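Local structure of membrane-bound protease PH1510 (Pyrococcus horikoshii, 6M4B) at residues 30-33 against 34-38; 125-128 against 129-132. The protein is a membrane-bound serine protease, represented here by its N-terminal protease domain, that cleaves preferentially near hydrophobic or aromatic residues and can degrade a stomatin homolog in vitro. The protein carries 1 engineered substitution. One frame throughout, in Å; residues are numbered along the deposited sequence.

Contact 1 of 2, residues 30-33 against 34-38; sequences YITI and AEQDN
Ile-31 and Glu-35 meet one turn apart near the C-terminal end of helix 21-36, the helical connection of a beta-alpha-beta unit between parallel strands 9-16 and 41-47. The amide of Glu-35 donates to Ile-31 O at 2.9 Å, and its side chain then runs back along the helix over the same carbonyl. Glu-35 CB lies 3.5 Å from Ile-31 O, and Glu-35 CG, set beside its own backbone N (chi1 -72°), comes to 3.3 Å of Ile-31 O. Beyond CG the chain is extended (chi2 172°), which carries Glu-35 CD to the methyl CG2 of Ile-31, 4.0 Å away, where the two side chains cross at a slant. At the tip, Glu-35 OE1 passes 3.7 Å from Thr-32 CA. Both carboxylate oxygens are engaged outside this turn: OE1 forms a salt bridge with Arg-62, while OE2 accepts from the backbone N of Lys-67. Arg-62 also bonds to Thr-32 OG1, whose stronger partner is the carbonyl of Asp-28. Were Glu-35 an alanine, the Arg-62 guanidinium would probably lose this carboxylate, the Lys-67 amide this acceptor, and Ile-31 CG2 the chain lying against it. One turn on, the Thr-32 methyl CG2 stands 3.5 Å from Gln-36 NE2, the two side chains meeting at a slant. Ile-33 and Asp-37 instead lie alongside each other, the isoleucine CG2 facing the carboxylate. The amides of residues 34 to 37 all bond four residues back, and Asp-37 is the first residue to leave helical backbone angles. Asn-38, with positive phi (50°), closes the helix as the C-prime residue of a Schellman motif, Asn-38 N bonded to Glu-35 O at 2.9 Å.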
loop_
_atom_site.group_PDB
_atom_site.type_symbol
_atom_site.label_atom_id
_atom_site.label_comp_id
_atom_site.label_asym_id
_atom_site.label_seq_id
_atom_site.Cartn_x
_atom_site.Cartn_y
_atom_site.Cartn_z
ATOM N N TYR A 30 -15.618 -3.654 -12.119
ATOM C CA TYR A 30 -15.198 -3.122 -13.421
ATOM C C TYR A 30 -13.789 -3.620 -13.827
ATOM O O TYR A 30 -13.542 -4.014 -14.963
ATOM C CB TYR A 30 -15.195 -1.594 -13.405
ATOM C CG TYR A 30 -16.545 -0.914 -13.321
ATOM C CD1 TYR A 30 -17.623 -1.340 -14.097
ATOM C CD2 TYR A 30 -16.738 0.204 -12.501
ATOM C CE1 TYR A 30 -18.858 -0.690 -14.041
ATOM C CE2 TYR A 30 -17.962 0.865 -12.440
ATOM C CZ TYR A 30 -19.030 0.407 -13.211
ATOM O OH TYR A 30 -20.259 1.047 -13.168
ATOM N N ILE A 31 -12.858 -3.606 -12.893
ATOM C CA ILE A 31 -11.496 -4.047 -13.206
ATOM C C ILE A 31 -11.486 -5.556 -13.441
ATOM O O ILE A 31 -10.787 -6.043 -14.331
ATOM C CB ILE A 31 -10.494 -3.618 -12.102
ATOM C CG1 ILE A 31 -10.394 -2.098 -12.036
ATOM C CG2 ILE A 31 -9.109 -4.202 -12.352
ATOM C CD1 ILE A 31 -9.725 -1.549 -10.788
ATOM N N THR A 32 -12.245 -6.309 -12.642
ATOM C CA THR A 32 -12.258 -7.785 -12.803
ATOM C C THR A 32 -12.773 -8.163 -14.194
ATOM O O THR A 32 -12.154 -8.968 -14.919
ATOM C CB THR A 32 -13.093 -8.511 -11.712
ATOM O OG1 THR A 32 -12.621 -8.120 -10.418
ATOM C CG2 THR A 32 -12.922 -10.010 -11.842
ATOM N N ILE A 33 -13.855 -7.524 -14.593
ATOM C CA ILE A 33 -14.407 -7.743 -15.930
ATOM C C ILE A 33 -13.345 -7.508 -17.005
ATOM O O ILE A 33 -13.065 -8.381 -17.814
ATOM C CB ILE A 33 -15.645 -6.856 -16.184
ATOM C CG1 ILE A 33 -16.814 -7.351 -15.336
ATOM C CG2 ILE A 33 -16.035 -6.904 -17.661
ATOM C CD1 ILE A 33 -17.991 -6.391 -15.253
ATOM N N ALA A 34 -12.725 -6.331 -16.976
ATOM C CA ALA A 34 -11.721 -5.983 -17.960
ATOM C C ALA A 34 -10.533 -6.943 -17.957
ATOM O O ALA A 34 -9.985 -7.233 -19.018
ATOM C CB ALA A 34 -11.243 -4.556 -17.719
ATOM N N GLU A 35 -10.096 -7.403 -16.779
ATOM C CA GLU A 35 -8.997 -8.416 -16.672
ATOM C C GLU A 35 -9.447 -9.774 -17.272
ATOM O O GLU A 35 -8.732 -10.385 -18.050
ATOM C CB GLU A 35 -8.619 -8.695 -15.195
ATOM C CG GLU A 35 -7.875 -7.609 -14.432
ATOM C CD GLU A 35 -7.722 -7.917 -12.936
ATOM O OE1 GLU A 35 -8.657 -8.465 -12.300
ATOM O OE2 GLU A 35 -6.671 -7.564 -12.368
ATOM N N GLN A 36 -10.646 -10.221 -16.909
ATOM C CA GLN A 36 -11.188 -11.480 -17.462
ATOM C C GLN A 36 -11.275 -11.470 -18.974
ATOM O O GLN A 36 -11.005 -12.499 -19.573
ATOM C CB GLN A 36 -12.556 -11.806 -16.889
ATOM C CG GLN A 36 -12.454 -12.521 -15.547
ATOM C CD GLN A 36 -13.749 -12.441 -14.750
ATOM O OE1 GLN A 36 -14.779 -11.960 -15.250
ATOM N NE2 GLN A 36 -13.717 -12.948 -13.520
ATOM N N ASP A 37 -11.591 -10.314 -19.586
ATOM C CA ASP A 37 -11.602 -10.190 -21.065
ATOM C C ASP A 37 -10.239 -9.850 -21.691
ATOM O O ASP A 37 -10.171 -9.615 -22.885
ATOM C CB ASP A 37 -12.683 -9.210 -21.548
ATOM C CG ASP A 37 -14.092 -9.522 -20.967
ATOM O OD1 ASP A 37 -14.294 -10.616 -20.382
ATOM O OD2 ASP A 37 -15.010 -8.679 -21.105
ATOM N N ASN A 38 -9.146 -9.906 -20.928
ATOM C CA ASN A 38 -7.796 -9.526 -21.430
ATOM C C ASN A 38 -7.774 -8.168 -22.134
ATOM O O ASN A 38 -7.085 -7.997 -23.171
ATOM C CB ASN A 38 -7.196 -10.579 -22.392
ATOM C CG ASN A 38 -7.075 -11.943 -21.764
ATOM O OD1 ASN A 38 -7.749 -12.894 -22.169
ATOM N ND2 ASN A 38 -6.239 -12.046 -20.741
#

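Contact 2 of 2, residues 125-128 against 129-132; sequences ITNY and FIAY
Tyr-128 directs the edge of its ring onto the face of its neighbour Phe-129, a T-shaped pair on helix 123-139 of this ClpP/crotonase-type protease domain. The planes stand at 83° with centroids 5.5 Å apart, and Tyr-128 CD1 sits over the middle of the Phe-129 ring, 4.2 Å above its plane. The tyrosine has CG opposite its backbone N (chi1 176°) and the phenylalanine has chi1 -82°, which brings the two neighbouring rings together. Phe-129 also has Ile-125, one turn back, lying alongside; Ile-125 CG2 meets the ring edge in plane, 3.9 Å from Phe-129 CE2. The ring is thus touched over one face and at its edge, and the Phe-129 side chain also packs on Met-57 and the substrate-binding residue Ala-53. Tyr-128 itself packs on Glu-139 of the second subunit. Elsewhere on the turn, Ile-130 touches Ile-151 of helix 144-152, and Ile-130 CD1 comes to 4.1 Å of the methyl CG2 of Thr-126, the side chains crossing at an angle. Thr-126 OG1 is hydrogen-bonded to Pro-122 O. That same Ile-130 CD1 lies 3.9 Å from Asn-127 OD1.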
loop_
_atom_site.group_PDB
_atom_site.type_symbol
_atom_site.label_atom_id
_atom_site.label_comp_id
_atom_site.label_asym_id
_atom_site.label_seq_id
_atom_site.Cartn_x
_atom_site.Cartn_y
_atom_site.Cartn_z
ATOM N N ILE A 125 -1.229 11.389 12.260
ATOM C CA ILE A 125 -2.078 10.884 11.206
ATOM C C ILE A 125 -1.804 11.663 9.899
ATOM O O ILE A 125 -1.752 11.078 8.850
ATOM C CB ILE A 125 -3.570 10.885 11.633
ATOM C CG1 ILE A 125 -3.778 9.799 12.663
ATOM C CG2 ILE A 125 -4.496 10.615 10.455
ATOM C CD1 ILE A 125 -3.672 8.378 12.104
ATOM N N THR A 126 -1.558 12.951 10.006
ATOM C CA THR A 126 -1.292 13.767 8.861
ATOM C C THR A 126 0.004 13.264 8.231
ATOM O O THR A 126 0.074 13.104 7.026
ATOM C CB THR A 126 -1.231 15.262 9.218
ATOM O OG1 THR A 126 -2.483 15.665 9.775
ATOM C CG2 THR A 126 -0.898 16.148 7.988
ATOM N N ASN A 127 1.021 13.042 9.044
ATOM C CA ASN A 127 2.312 12.609 8.522
ATOM C C ASN A 127 2.224 11.246 7.880
ATOM O O ASN A 127 2.938 10.984 6.948
ATOM C CB ASN A 127 3.424 12.629 9.564
ATOM C CG ASN A 127 3.824 14.049 9.975
ATOM O OD1 ASN A 127 3.700 15.011 9.232
ATOM N ND2 ASN A 127 4.275 14.169 11.202
ATOM N N TYR A 128 1.381 10.400 8.427
ATOM C CA TYR A 128 1.115 9.120 7.852
ATOM C C TYR A 128 0.584 9.242 6.392
ATOM O O TYR A 128 1.052 8.544 5.491
ATOM C CB TYR A 128 0.136 8.371 8.740
ATOM C CG TYR A 128 -0.273 7.063 8.178
ATOM C CD1 TYR A 128 -1.345 6.988 7.273
ATOM C CD2 TYR A 128 0.385 5.912 8.501
ATOM C CE1 TYR A 128 -1.693 5.791 6.697
ATOM C CE2 TYR A 128 0.027 4.680 7.933
ATOM C CZ TYR A 128 -0.997 4.630 7.033
ATOM O OH TYR A 128 -1.403 3.422 6.519
ATOM N N PHE A 129 -0.358 10.146 6.201
ATOM C CA PHE A 129 -0.937 10.417 4.908
ATOM C C PHE A 129 0.030 11.060 3.964
ATOM O O PHE A 129 0.062 10.684 2.785
ATOM C CB PHE A 129 -2.265 11.196 5.011
ATOM C CG PHE A 129 -3.427 10.307 5.298
ATOM C CD1 PHE A 129 -3.850 9.394 4.331
ATOM C CD2 PHE A 129 -3.974 10.219 6.575
ATOM C CE1 PHE A 129 -4.865 8.482 4.608
ATOM C CE2 PHE A 129 -4.982 9.304 6.860
ATOM C CZ PHE A 129 -5.431 8.441 5.876
ATOM N N ILE A 130 0.880 11.926 4.489
ATOM C CA ILE A 130 1.968 12.501 3.710
ATOM C C ILE A 130 2.922 11.401 3.253
ATOM O O ILE A 130 3.247 11.339 2.069
ATOM C CB ILE A 130 2.741 13.574 4.483
ATOM C CG1 ILE A 130 1.846 14.811 4.699
ATOM C CG2 ILE A 130 3.998 13.979 3.754
ATOM C CD1 ILE A 130 2.411 15.851 5.667
ATOM N N ALA A 131 3.342 10.512 4.149
ATOM C CA ALA A 131 4.198 9.421 3.720
ATOM C C ALA A 131 3.489 8.569 2.639
ATOM O O ALA A 131 4.124 8.188 1.651
ATOM C CB ALA A 131 4.614 8.559 4.890
ATOM N N TYR A 132 2.191 8.310 2.797
ATOM C CA TYR A 132 1.475 7.470 1.826
ATOM C C TYR A 132 1.334 8.140 0.427
ATOM O O TYR A 132 1.690 7.535 -0.602
ATOM C CB TYR A 132 0.143 7.096 2.362
ATOM C CG TYR A 132 -0.655 6.183 1.516
ATOM C CD1 TYR A 132 -0.253 4.875 1.309
ATOM C CD2 TYR A 132 -1.860 6.601 0.950
ATOM C CE1 TYR A 132 -0.978 4.007 0.529
ATOM C CE2 TYR A 132 -2.629 5.727 0.206
ATOM C CZ TYR A 132 -2.192 4.462 -0.034
ATOM O OH TYR A 132 -2.961 3.619 -0.778
#

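Contact 1 comes first along the chain, on helix 21-36, and contact 2 follows on helix 123-139; both fall within the N-terminal protease domain. Their centres are about 32 Å apart, on opposite sides of the chain's centre, and their nearest atoms about 13 Å, with no direct touch. Helix 53-64 touches both: Ala-53, Met-56, Met-57 and Val-60 meet contact 2, and Arg-62 and Ile-63 meet contact 1. Contact 1 belongs to the helical layer against the parallel sheet, away from the annotated sites, whereas contact 2 follows the catalytic Lys-124, neighbours substrate-binding residues and touches the second subunit.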